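Side-chain contacts in archaeal flagellar ATP-binding protein FlaH (Methanocaldococcus jannaschii DSM 2661, PDB 4WIA), which probably binds ATP and magnesium and hydrolyses ATP as an accessory component of the archaellum, the archaeal flagellum, perhaps with a regulatory role in its assembly: residues A[13-16]-A[17-21]; A[126-129]-A[130-133]. All coordinates share one frame; numbering follows the deposited sequence.

Contact 1: residues A[13-16]-A[17-21]. With SO4 (sulfate ion), chain D; SO4 (sulfate ion), chain H.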
# COMPACT_ATOMS: atom_id res chain seq x y z
N ARG A 13 3.95 9.64 -6.92
CA ARG A 13 4.71 10.74 -7.45
C ARG A 13 4.86 10.72 -8.94
O ARG A 13 5.31 11.68 -9.52
CB ARG A 13 6.10 10.75 -6.86
CG ARG A 13 7.05 9.70 -7.44
CD ARG A 13 8.34 9.68 -6.66
NE ARG A 13 8.13 9.05 -5.36
CZ ARG A 13 9.06 8.95 -4.41
NH1 ARG A 13 10.29 9.38 -4.62
NH2 ARG A 13 8.76 8.39 -3.26
N ASP A 14 4.53 9.64 -9.61
CA ASP A 14 4.60 9.65 -11.03
C ASP A 14 3.51 8.76 -11.60
O ASP A 14 2.83 8.06 -10.89
CB ASP A 14 6.00 9.25 -11.58
CG ASP A 14 6.38 7.80 -11.32
OD1 ASP A 14 5.55 6.89 -11.60
OD2 ASP A 14 7.55 7.56 -10.87
N ASP A 15 3.34 8.82 -12.90
CA ASP A 15 2.38 7.95 -13.60
C ASP A 15 3.06 6.91 -14.52
O ASP A 15 2.51 6.50 -15.52
CB ASP A 15 1.37 8.83 -14.36
CG ASP A 15 2.00 9.58 -15.54
OD1 ASP A 15 3.21 9.56 -15.74
OD2 ASP A 15 1.26 10.10 -16.36
N LEU A 16 4.24 6.44 -14.15
CA LEU A 16 4.94 5.43 -14.94
C LEU A 16 4.11 4.16 -15.13
O LEU A 16 4.14 3.57 -16.20
CB LEU A 16 6.28 5.06 -14.34
CG LEU A 16 7.15 4.13 -15.22
CD1 LEU A 16 7.50 4.76 -16.57
CD2 LEU A 16 8.42 3.74 -14.52
N ASP A 17 3.32 3.79 -14.13
CA ASP A 17 2.40 2.66 -14.25
C ASP A 17 1.45 2.78 -15.41
O ASP A 17 1.15 1.78 -16.06
CB ASP A 17 1.58 2.46 -12.97
CG ASP A 17 0.69 3.61 -12.66
OD1 ASP A 17 1.20 4.72 -12.48
OD2 ASP A 17 -0.53 3.46 -12.66
N LYS A 18 0.94 3.98 -15.69
CA LYS A 18 0.02 4.14 -16.82
C LYS A 18 0.77 3.99 -18.11
O LYS A 18 0.26 3.46 -19.06
CB LYS A 18 -0.68 5.51 -16.84
CG LYS A 18 -1.47 5.86 -15.60
CD LYS A 18 -2.43 4.74 -15.19
CE LYS A 18 -3.36 5.16 -14.02
NZ LYS A 18 -2.48 5.49 -12.86
N ARG A 19 1.97 4.50 -18.17
CA ARG A 19 2.68 4.53 -19.43
C ARG A 19 3.25 3.22 -19.87
O ARG A 19 3.57 3.07 -21.03
CB ARG A 19 3.81 5.51 -19.33
CG ARG A 19 3.28 6.86 -18.99
CD ARG A 19 4.44 7.76 -18.81
NE ARG A 19 3.91 9.02 -18.32
CZ ARG A 19 3.45 10.00 -19.06
NH1 ARG A 19 3.40 9.91 -20.38
NH2 ARG A 19 3.00 11.06 -18.46
N ILE A 20 3.39 2.28 -18.93
CA ILE A 20 3.75 0.90 -19.28
C ILE A 20 2.51 -0.01 -19.34
O ILE A 20 2.64 -1.23 -19.52
CB ILE A 20 4.73 0.31 -18.32
CG1 ILE A 20 4.14 0.19 -16.93
CG2 ILE A 20 6.00 1.14 -18.34
CD1 ILE A 20 5.06 -0.60 -16.03
N GLY A 21 1.33 0.61 -19.33
CA GLY A 21 0.06 -0.08 -19.64
C GLY A 21 -0.59 -0.67 -18.42
O GLY A 21 -1.50 -1.46 -18.57
S SO4 D . 5.17 7.67 -3.43
O1 SO4 D . 4.65 8.58 -2.38
O2 SO4 D . 5.44 8.45 -4.66
O3 SO4 D . 6.42 7.04 -2.96
O4 SO4 D . 4.16 6.62 -3.72
S SO4 H . 0.28 12.34 -21.08
O1 SO4 H . -0.39 13.62 -21.36
O2 SO4 H . -0.53 11.14 -21.55
O3 SO4 H . 1.60 12.43 -21.74
O4 SO4 H . 0.46 12.37 -19.60
O HOH W 1 3.52 5.08 -11.04

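Contact 2: residues A[126-129]-A[130-133]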
# COMPACT_ATOMS: atom_id res chain seq x y z
N PHE A 126 19.60 -7.60 -12.86
CA PHE A 126 21.02 -7.62 -13.08
C PHE A 126 21.46 -6.32 -13.74
O PHE A 126 21.19 -6.10 -14.91
CB PHE A 126 21.45 -8.80 -13.96
CG PHE A 126 21.05 -10.13 -13.39
CD1 PHE A 126 21.81 -10.71 -12.43
CD2 PHE A 126 19.86 -10.71 -13.71
CE1 PHE A 126 21.46 -11.90 -11.83
CE2 PHE A 126 19.48 -11.89 -13.10
CZ PHE A 126 20.28 -12.48 -12.14
N ASP A 127 22.17 -5.49 -12.98
CA ASP A 127 22.64 -4.24 -13.50
C ASP A 127 24.15 -4.20 -13.24
O ASP A 127 24.56 -3.68 -12.20
CB ASP A 127 21.92 -3.11 -12.73
CG ASP A 127 22.38 -1.72 -13.15
OD1 ASP A 127 22.85 -1.61 -14.31
OD2 ASP A 127 22.25 -0.76 -12.35
N SER A 128 25.01 -4.74 -14.11
CA SER A 128 24.83 -4.95 -15.54
C SER A 128 25.02 -6.43 -15.90
O SER A 128 26.00 -7.07 -15.49
CB SER A 128 25.94 -4.13 -16.21
OG SER A 128 26.26 -4.54 -17.54
N ILE A 129 24.11 -6.96 -16.70
CA ILE A 129 24.29 -8.28 -17.23
C ILE A 129 25.37 -8.25 -18.31
O ILE A 129 26.15 -9.19 -18.43
CB ILE A 129 22.99 -8.90 -17.74
CG1 ILE A 129 23.08 -10.42 -17.78
CG2 ILE A 129 22.69 -8.43 -19.14
CD1 ILE A 129 23.32 -11.09 -16.44
N SER A 130 25.49 -7.13 -19.04
CA SER A 130 26.53 -7.02 -20.06
C SER A 130 27.95 -7.10 -19.47
O SER A 130 28.82 -7.77 -20.04
CB SER A 130 26.36 -5.78 -20.96
OG SER A 130 26.60 -4.57 -20.29
N ALA A 131 28.20 -6.47 -18.31
CA ALA A 131 29.50 -6.60 -17.65
C ALA A 131 29.77 -8.04 -17.20
O ALA A 131 30.89 -8.55 -17.34
CB ALA A 131 29.61 -5.67 -16.47
N LEU A 132 28.74 -8.74 -16.71
CA LEU A 132 28.91 -10.13 -16.25
C LEU A 132 29.20 -11.08 -17.40
O LEU A 132 29.99 -12.01 -17.24
CB LEU A 132 27.65 -10.58 -15.52
CG LEU A 132 27.40 -9.89 -14.18
CD1 LEU A 132 26.00 -10.17 -13.65
CD2 LEU A 132 28.42 -10.28 -13.11
N ILE A 133 28.55 -10.89 -18.55
CA ILE A 133 28.87 -11.69 -19.72
C ILE A 133 30.28 -11.37 -20.22
O ILE A 133 31.12 -12.27 -20.37
CB ILE A 133 27.86 -11.48 -20.86
CG1 ILE A 133 26.48 -11.93 -20.36
CG2 ILE A 133 28.30 -12.25 -22.11
CD1 ILE A 133 25.28 -11.48 -21.18

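Contact 1: residues A[13-16]-A[17-21]
An i to i+4 salt bridge joins Asp15 to Arg19 along the short helix 16-19, which comes before strand 29-33 in the chain. Arg19 NE points at Asp15 OD1 over 2.7 Å, the oxygen lying at the guanidinium edge, while the nitrogen approaches from above the carboxylate plane; the two planes are 68° apart. Weaker bonds run from Arg19 NH2 to both carboxylate oxygens. Extended from CG to NE, the arginine reaches back over one helical turn to the carboxylate. Its NH1 and NH2 hold a sulfate weakly. Asp15 occupies the N-cap position, but its carboxylate turns to Arg19 instead of capping. Arg13 grips another sulfate at its guanidinium edge, NE donating to O2 at 2.8 Å and NH2 to O3 at 2.7 Å; both ions probably come from the crystallisation liquor.

Asp14 prepares the helix start: its OD1 accepts from Leu16 N at 2.9 Å, an Asx turn, and its OD2 forms a salt bridge with Arg46 of helix 40-53. Water 1 lies 2.8 Å from both Asp14 OD1 and Asp17 OD1, linking two acids that would otherwise probably repel. Asp17 OD2, with its syn lone pair, takes Lys18 NZ at 2.8 Å. On the buried side, Leu16 CD1 rests 4.3 Å from Ile20 CG2. A Schellman motif ends the helix at Gly21, whose phi of 90° suits a residue without a side chain.

Contact 2: residues A[126-129]-A[130-133]
Ser128 OG accepts the backbone N-H of Ala131 at 2.8 Å and 163°, a side-chain N-cap that starts helix 129-134 directly after strand 123-127. The strand is probably the Walker B strand of a RecA-like P-loop ATPase fold: the preceding Asp127 bonds to Ser41 OG, consistent with a Walker B aspartate, and its peptide bond to Ser128 is cis, as in RecA. Ser128 suits the cap because its small hydroxyl, anti to the backbone N (chi1 159°), is directed at the N-H of Ala131. Ser130 OG lies 2.8 Å from Ser128 OG; it is hydrogen-bonded to Glu167 OE2, its strongest partner, and to Asn164 N, so this buried hydroxyl ties the helix start to the chain beyond strand 158-163.

Helical bonding then takes over, weakly from Leu132 N to Ser128 O and firmly from Ile133 N to Ile129 O at 2.9 Å. Branched aliphatic residues suit the inner side, where helices 108-114 and 142-153 close in. Leu132 CG sits 3.4 Å from Ser128 O, and its CD1 branch reaches Phe126 CD1 at 4.4 Å, approaching the ring obliquely. The same methyl meets Ile129 CD1 at 4.0 Å, the two side chains crossing at about a right angle. One turn on from Ile129, the extended end of Ile133 crosses that side chain obliquely, its CD1 4.2 Å from Ile129 CG1.

Contact 1 comes first along the chain, before strand 29-33 and the P-loop; contact 2 follows much later, at the end of strand 123-127, which lies between strands 58-62 and 158-163 of the mixed sheet. Their centres are about 26 Å apart on opposite sides of the chain's centre, and their nearest atoms stay about 15 Å apart. Helix 40-53 is the common neighbour: Arg46 pairs with Asp14 of contact 1, whereas Ser41, an ATP and magnesium ligand by similarity, bonds to Asp127 of contact 2. Contact 2 thus borders the probable nucleotide site, whereas contact 1 is more peripheral, with Arg13 touching Ser87 of the second subunit.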